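Local structure of uncharacterized peroxidase-related protein (Silicibacter sp., 2PFX) at the interface of chains A and B and the interface of chains A and C. The protein is a peroxidase-related protein of the carboxymuconolactone decarboxylase family, probably an alkylhydroperoxidase-like oxidoreductase whose substrate the structure alone does not show. Coordinates in Å, arbitrary orientation; residue numbers count along the deposited sequence, not the author numbering. Chains: chain A/B/C, Uncharacterized peroxidase-related protein.

Contacts 1, 2 and 4 belong to the interface of chains A and B, whereas contact 3 lies on another side of chain A, against chain C. Between C-alpha centres, contacts 1 and 2 are about 18 Å apart; they are largely twins, with the 3-10 turn 137-139 and helices 70-84 and 155-178 exchanging chains. Contact 4, about 10 Å from contact 2, shares A:Ser176 with it and repeats the isoleucine-alanine packing of contact 1 with chains exchanged. Contact 3 is about 20 Å from contact 2. Chain A thus joins two neighbours, though the structure alone does not show that the six-chain assembly is the biological one.

Contact 1: the interface of chains A and B. Residues chain A 137-138, 140; chain B 84, 172, 176-177.
The 3-10 turn 137-139 of chain A and the loop residue A:Ile140 after it lie against the C-terminal ends of helices 70-84 and 155-178 of chain B, where A:Ser137 meets B:Ser176. In this part of a two-fold symmetric interface, the B:Ser176 CB methylene packs 3.5 Å from the backbone oxygen O of A:Ser137. The two serine hydroxyls converge on water 1: A:Ser137 OG sits between its backbone N and carbonyl carbon (chi1 60°), and B:Ser176 OG approaches the same water from the other chain at 2.7 Å. Water 1 also reaches the backbone O of B:Asn84, and so ties both chains together. That carbonyl takes up water 2 as well, which is bonded in turn to the backbone N of A:Ala138 at 3.0 Å, while A:Ala138 CB packs 3.5 Å from the same B:Asn84 O. Behind this layer, B:Asn84 ND2 donates to B:Asn172 OD1 at 2.9 Å, nearly in the donor's own amide plane, a bond that links the end of helix 70-84 to helix 155-178 and probably steadies it. Farther along, the packing turns apolar: the CG2 branch of A:Ile140 lies near the B:Ala177 backbone, and its CD1 methyl meets B:Ala177 CB at 3.7 Å.

Contact 2: the interface of chains A and B. Residues chain A 84-85, 172, 176; chain B 137-138.
Helices 70-84 and 155-178 of chain A, with A:Lys85 just beyond the first, receive the 3-10 turn 137-139 of chain B, whose B:Ser137 faces A:Ser176. The patch is a largely water-mediated part of the symmetric A-B interface. Its centre is water 3, which is bonded to A:Ser176 OG at 2.7 Å, to B:Ser137 OG and to the backbone O of A:Asn84. The A:Ser176 hydroxyl is set anti to its own carbonyl carbon (chi1 -71°), which turns OG toward the water while CB rests 3.4 Å from the backbone O of B:Ser137. Water 4 makes a second bridge, from A:Asn84 O to the backbone N of B:Ala138, which lies 3.2 Å from it. The backbone carbonyl of A:Asn84 therefore serves two waters, and the B:Ala138 methyl packs beside it, with CB 3.5 Å from that O. Within chain A, the A:Asn84 amide ND2 gives a fairly straight bond (166° at H) to A:Asn172 OD1, meeting it 20° off the acceptor's carbonyl plane; this second-shell link probably steadies the helix end that presents the carbonyl. On the flank, the poorly ordered A:Lys85 contributes its backbone O, 3.7 Å from B:Ala138 CB.

Contact 3: the interface of chains A and C. Residues chain A 105, 108-109, 112, 116; chain C 87, 181, 187.
With CG anti to the backbone N (chi1 176°), C:Phe87 projects its ring from the start of helix 87-101 toward A:Met109, A:Met112 and A:Val116. Both selenomethionines, A:Met109 and A:Met112, run extended from helix 104-112. A:Met109 CG touches C:Phe87 CZ at 3.6 Å, while the A:Met112 side chain runs at about a right angle to that of C:Phe87 and sets SE beside the ring rim, 3.6 Å from C:Phe87 CD1. A:Val116 lays its CG2 methyl over one ring face, 4.0 Å above the plane and toward the rim. An alanine in place of C:Phe87 is likely to open a gap among A:Met109, A:Met112 and A:Val116 and leave their side chains without the ring they pack on. Beside it, the aliphatic part of the poorly ordered A:Gln105 lies over one imidazole face of C:His187, toward the rim, with CG 3.4 Å from C:His187 NE2, and A:Glu108 CG passes ND1. Water 5 links ring ND1 to A:Glu108 OE1, and water 6 links ring NE2 to A:Gln105 NE2. This patch of the two-fold symmetric A-C interface is thus an apolar core flanked by water bridges; it may contribute to the six-chain assembly. Selenomethionine C:Met181 brings its CE methyl 3.9 Å from A:Met109 CE.

Contact 4: the interface of chains A and B. Residues chain A 10-11, 176-179; chain B 140, 142, 145.
The C-terminal end of helix 155-178 and the N-terminal loop residues A:Ala10 and A:Leu11 of chain A meet helix 142-149 of chain B and the preceding loop residue B:Ile140, with B:Arg145 reaching A:Ala177. The arginine chain bends at its third torsion (chi3 -73°), turning the guanidinium across the helix end. B:Arg145 NH1 donates to the backbone O of A:Ala177 at 2.9 Å, from above the carbonyl plane, 49° out of it. The other amino group is held within chain B: B:Arg145 NH2 forms a salt bridge with B:Glu142 OE1 at 2.8 Å, the oxygen lying at the guanidinium edge and in its plane but met from above the carboxylate plane, which should limit rotation of the group. Water 7 joins B:Arg145 NE, B:Glu142 OE1 and the backbone O of A:Ala10. Methyl groups border the guanidinium, with A:Ala10 CB 3.6 Å from B:Arg145 NH2 and A:Ala179 CB a little farther off, while A:Leu11 CD2 packs on B:Arg145 CD at 3.8 Å. A methionine at B:Arg145 would probably leave the A:Ala177 carbonyl without its donor across the interface and B:Glu142 without its charged mate. To one side, B:Ile140 CG2 lies 3.9 Å from A:Ala177 CA. Centred on B:Arg145, the site links a helix terminus and the N-terminal segment of one subunit to its neighbour, and so probably contributes to holding the A-B pair together.

Contact 1: the interface of chains A and B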
# COMPACT_ATOMS: atom_id res chain seq x y z
N SER A 137 5.54 12.22 -1.95
CA SER A 137 6.34 13.39 -2.30
C SER A 137 7.72 13.04 -2.85
O SER A 137 8.26 13.79 -3.67
CB SER A 137 6.45 14.32 -1.09
OG SER A 137 7.05 13.72 0.04
N ALA A 138 8.29 11.92 -2.43
CA ALA A 138 9.64 11.55 -2.87
C ALA A 138 9.69 11.26 -4.37
O ALA A 138 10.75 11.30 -4.98
CB ALA A 138 10.16 10.34 -2.11
N ILE A 140 8.00 13.05 -6.67
CA ILE A 140 7.75 14.22 -7.52
C ILE A 140 9.02 14.54 -8.29
O ILE A 140 10.11 14.54 -7.71
CB ILE A 140 7.26 15.42 -6.74
CG1 ILE A 140 5.81 15.16 -6.24
CG2 ILE A 140 7.30 16.73 -7.49
CD1 ILE A 140 5.76 15.80 -4.88
N ASN B 84 9.32 9.21 4.70
CA ASN B 84 8.96 9.96 3.50
C ASN B 84 10.08 10.04 2.46
O ASN B 84 9.83 10.61 1.38
CB ASN B 84 8.54 11.39 3.85
CG ASN B 84 7.24 11.39 4.62
OD1 ASN B 84 6.37 10.56 4.37
ND2 ASN B 84 7.13 12.32 5.55
N ASN B 172 9.16 17.82 4.80
CA ASN B 172 9.58 16.82 3.83
C ASN B 172 8.92 17.00 2.48
O ASN B 172 9.57 16.80 1.47
CB ASN B 172 9.20 15.42 4.32
CG ASN B 172 9.89 14.90 5.55
OD1 ASN B 172 9.63 13.78 6.04
ND2 ASN B 172 10.75 15.73 6.09
N SER B 176 10.86 17.88 -0.89
CA SER B 176 10.87 16.89 -1.96
C SER B 176 10.15 17.45 -3.17
O SER B 176 10.65 17.27 -4.28
CB SER B 176 10.24 15.58 -1.48
OG SER B 176 11.19 14.86 -0.69
N ALA B 177 9.03 18.12 -2.97
CA ALA B 177 8.31 18.60 -4.15
C ALA B 177 9.06 19.67 -4.91
O ALA B 177 8.80 19.85 -6.11
CB ALA B 177 6.96 19.15 -3.74
O HOH W 1 9.60 13.35 0.95
O HOH W 2 7.49 10.13 -0.11

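Contact 2: the interface of chains A and B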
# COMPACT_ATOMS: atom_id res chain seq x y z
N ASN A 84 -5.83 12.08 3.78
CA ASN A 84 -5.43 11.70 5.14
C ASN A 84 -6.60 11.38 6.07
O ASN A 84 -6.35 10.96 7.22
CB ASN A 84 -4.63 12.82 5.79
CG ASN A 84 -3.28 13.00 5.12
OD1 ASN A 84 -2.67 12.04 4.67
ND2 ASN A 84 -2.84 14.23 5.07
N LYS A 85 -7.82 11.52 5.60
CA LYS A 85 -9.03 11.21 6.36
C LYS A 85 -9.05 11.91 7.71
O LYS A 85 -9.35 11.35 8.78
CB LYS A 85 -9.20 9.69 6.49
CG LYS A 85 -9.18 8.95 5.17
CD LYS A 85 -10.10 7.77 4.98
CE LYS A 85 -11.20 7.98 3.95
NZ LYS A 85 -11.07 7.19 2.70
N ASN A 172 -3.32 18.05 9.45
CA ASN A 172 -4.11 16.82 9.53
C ASN A 172 -3.58 15.85 10.57
O ASN A 172 -4.39 15.25 11.25
CB ASN A 172 -4.10 16.08 8.21
CG ASN A 172 -4.73 16.72 7.02
OD1 ASN A 172 -4.72 16.16 5.92
ND2 ASN A 172 -5.21 17.92 7.26
N SER A 176 -5.60 14.69 13.82
CA SER A 176 -6.03 13.30 13.97
C SER A 176 -5.31 12.66 15.15
O SER A 176 -5.89 11.89 15.90
CB SER A 176 -5.80 12.52 12.67
OG SER A 176 -6.72 12.93 11.68
N SER B 137 -2.13 8.61 10.35
CA SER B 137 -2.60 9.38 11.49
C SER B 137 -4.07 9.19 11.75
O SER B 137 -4.52 9.34 12.89
CB SER B 137 -2.28 10.87 11.25
OG SER B 137 -2.89 11.35 10.04
N ALA B 138 -4.88 8.88 10.73
CA ALA B 138 -6.32 8.70 10.92
C ALA B 138 -6.60 7.48 11.81
O ALA B 138 -7.69 7.32 12.34
CB ALA B 138 -7.07 8.53 9.60
O HOH W 3 -5.40 12.37 9.40
O HOH W 4 -4.37 8.88 7.58

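Contact 3: the interface of chains A and C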
# COMPACT_ATOMS: atom_id res chain seq x y z
N GLN A 105 -22.04 21.47 -3.46
CA GLN A 105 -21.66 20.24 -4.13
C GLN A 105 -20.17 20.15 -4.39
O GLN A 105 -19.58 19.06 -4.36
CB GLN A 105 -22.41 20.07 -5.47
CG GLN A 105 -22.34 18.64 -5.97
CD GLN A 105 -22.44 18.51 -7.47
OE1 GLN A 105 -22.29 19.47 -8.22
NE2 GLN A 105 -22.72 17.29 -7.93
N GLU A 108 -18.51 18.90 -1.32
CA GLU A 108 -18.72 17.47 -1.06
C GLU A 108 -17.84 16.63 -1.94
O GLU A 108 -17.25 15.62 -1.54
CB GLU A 108 -20.20 17.13 -1.24
CG GLU A 108 -21.08 17.88 -0.26
CD GLU A 108 -20.84 17.38 1.15
OE1 GLU A 108 -21.27 16.23 1.40
OE2 GLU A 108 -20.24 18.09 2.00
N MSE A 109 -17.76 17.06 -3.19
CA MSE A 109 -16.91 16.38 -4.16
C MSE A 109 -15.47 16.34 -3.69
O MSE A 109 -14.83 15.31 -3.80
CB MSE A 109 -17.00 17.05 -5.54
CG MSE A 109 -18.31 16.79 -6.26
SE MSE A 109 -18.43 17.99 -7.79
CE MSE A 109 -19.58 16.79 -8.77
N MSE A 112 -15.00 13.96 -0.71
CA MSE A 112 -15.21 12.56 -1.04
C MSE A 112 -14.33 11.98 -2.12
O MSE A 112 -13.69 10.94 -1.95
CB MSE A 112 -16.68 12.38 -1.46
CG MSE A 112 -17.65 12.75 -0.33
SE MSE A 112 -19.44 12.84 -0.98
CE MSE A 112 -20.31 13.01 0.73
N VAL A 116 -13.95 13.55 -9.31
CA VAL A 116 -15.24 13.60 -9.98
C VAL A 116 -15.60 15.04 -10.31
O VAL A 116 -16.56 15.27 -11.03
CB VAL A 116 -16.40 13.05 -9.12
CG1 VAL A 116 -16.16 11.60 -8.79
CG2 VAL A 116 -16.55 13.90 -7.87
N PHE C 87 -18.05 8.58 -4.59
CA PHE C 87 -18.87 9.79 -4.45
C PHE C 87 -20.38 9.51 -4.43
O PHE C 87 -21.08 10.03 -3.55
CB PHE C 87 -18.54 10.76 -5.58
CG PHE C 87 -19.36 12.02 -5.65
CD1 PHE C 87 -19.36 12.94 -4.61
CD2 PHE C 87 -20.14 12.30 -6.77
CE1 PHE C 87 -20.11 14.10 -4.67
CE2 PHE C 87 -20.88 13.46 -6.83
CZ PHE C 87 -20.88 14.37 -5.79
N MSE C 181 -23.61 9.60 -11.08
CA MSE C 181 -23.79 10.84 -10.32
C MSE C 181 -24.98 10.77 -9.39
O MSE C 181 -26.10 10.46 -9.80
CB MSE C 181 -23.95 12.00 -11.32
CG MSE C 181 -22.68 12.40 -12.03
SE MSE C 181 -21.27 13.04 -10.88
CE MSE C 181 -22.33 14.57 -10.34
N HIS C 187 -27.60 16.37 -1.23
CA HIS C 187 -26.52 17.07 -0.55
C HIS C 187 -27.04 17.92 0.60
O HIS C 187 -26.41 18.07 1.63
CB HIS C 187 -25.70 17.95 -1.50
CG HIS C 187 -25.01 17.20 -2.59
ND1 HIS C 187 -23.91 16.40 -2.39
CD2 HIS C 187 -25.28 17.16 -3.91
CE1 HIS C 187 -23.53 15.89 -3.56
NE2 HIS C 187 -24.35 16.33 -4.50
O HOH W 5 -23.49 15.11 0.23
O HOH W 6 -24.38 14.79 -7.02

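Contact 4: the interface of chains A and B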
# COMPACT_ATOMS: atom_id res chain seq x y z
N ALA A 10 -8.58 15.45 22.67
CA ALA A 10 -8.65 14.46 23.74
C ALA A 10 -7.50 14.61 24.74
O ALA A 10 -7.40 13.82 25.69
CB ALA A 10 -8.64 13.04 23.17
N LEU A 11 -6.62 15.58 24.55
CA LEU A 11 -5.53 15.81 25.48
C LEU A 11 -5.91 16.73 26.62
O LEU A 11 -6.62 17.71 26.45
CB LEU A 11 -4.32 16.43 24.73
CG LEU A 11 -3.69 15.51 23.68
CD1 LEU A 11 -2.43 16.15 23.15
CD2 LEU A 11 -3.38 14.11 24.18
N SER A 176 -5.60 14.69 13.82
CA SER A 176 -6.03 13.30 13.97
C SER A 176 -5.31 12.66 15.15
O SER A 176 -5.89 11.89 15.90
CB SER A 176 -5.80 12.52 12.67
OG SER A 176 -6.72 12.93 11.68
N ALA A 177 -4.04 12.96 15.36
CA ALA A 177 -3.34 12.29 16.45
C ALA A 177 -3.87 12.72 17.81
O ALA A 177 -3.74 11.96 18.78
CB ALA A 177 -1.85 12.57 16.37
N THR A 178 -4.43 13.92 17.91
CA THR A 178 -4.89 14.39 19.21
C THR A 178 -6.40 14.30 19.41
O THR A 178 -6.93 14.73 20.44
CB THR A 178 -4.44 15.84 19.45
OG1 THR A 178 -5.04 16.73 18.50
CG2 THR A 178 -2.92 15.94 19.30
N ALA A 179 -7.08 13.73 18.42
CA ALA A 179 -8.53 13.65 18.39
C ALA A 179 -9.14 15.04 18.51
O ALA A 179 -10.08 15.27 19.27
CB ALA A 179 -9.03 12.71 19.47
N ILE B 140 -4.71 6.68 14.50
CA ILE B 140 -4.31 6.91 15.89
C ILE B 140 -5.54 6.88 16.80
O ILE B 140 -6.53 7.55 16.50
CB ILE B 140 -3.57 8.25 16.08
CG1 ILE B 140 -2.28 8.40 15.27
CG2 ILE B 140 -3.35 8.52 17.57
CD1 ILE B 140 -1.07 7.67 15.75
N GLU B 142 -6.98 6.45 21.15
CA GLU B 142 -6.68 6.72 22.55
C GLU B 142 -5.66 5.73 23.09
O GLU B 142 -4.78 6.09 23.87
CB GLU B 142 -7.99 6.67 23.31
CG GLU B 142 -7.82 6.99 24.79
CD GLU B 142 -7.22 8.34 25.08
OE1 GLU B 142 -7.60 9.34 24.43
OE2 GLU B 142 -6.34 8.41 25.97
N ARG B 145 -2.13 6.82 22.42
CA ARG B 145 -1.70 7.88 23.32
C ARG B 145 -1.37 7.31 24.69
O ARG B 145 -0.41 7.73 25.36
CB ARG B 145 -2.76 8.96 23.37
CG ARG B 145 -2.95 9.70 22.06
CD ARG B 145 -3.81 10.96 22.16
NE ARG B 145 -5.20 10.61 22.34
CZ ARG B 145 -6.09 10.35 21.39
NH1 ARG B 145 -5.77 10.42 20.11
NH2 ARG B 145 -7.33 10.03 21.73
O HOH W 7 -6.16 11.27 25.02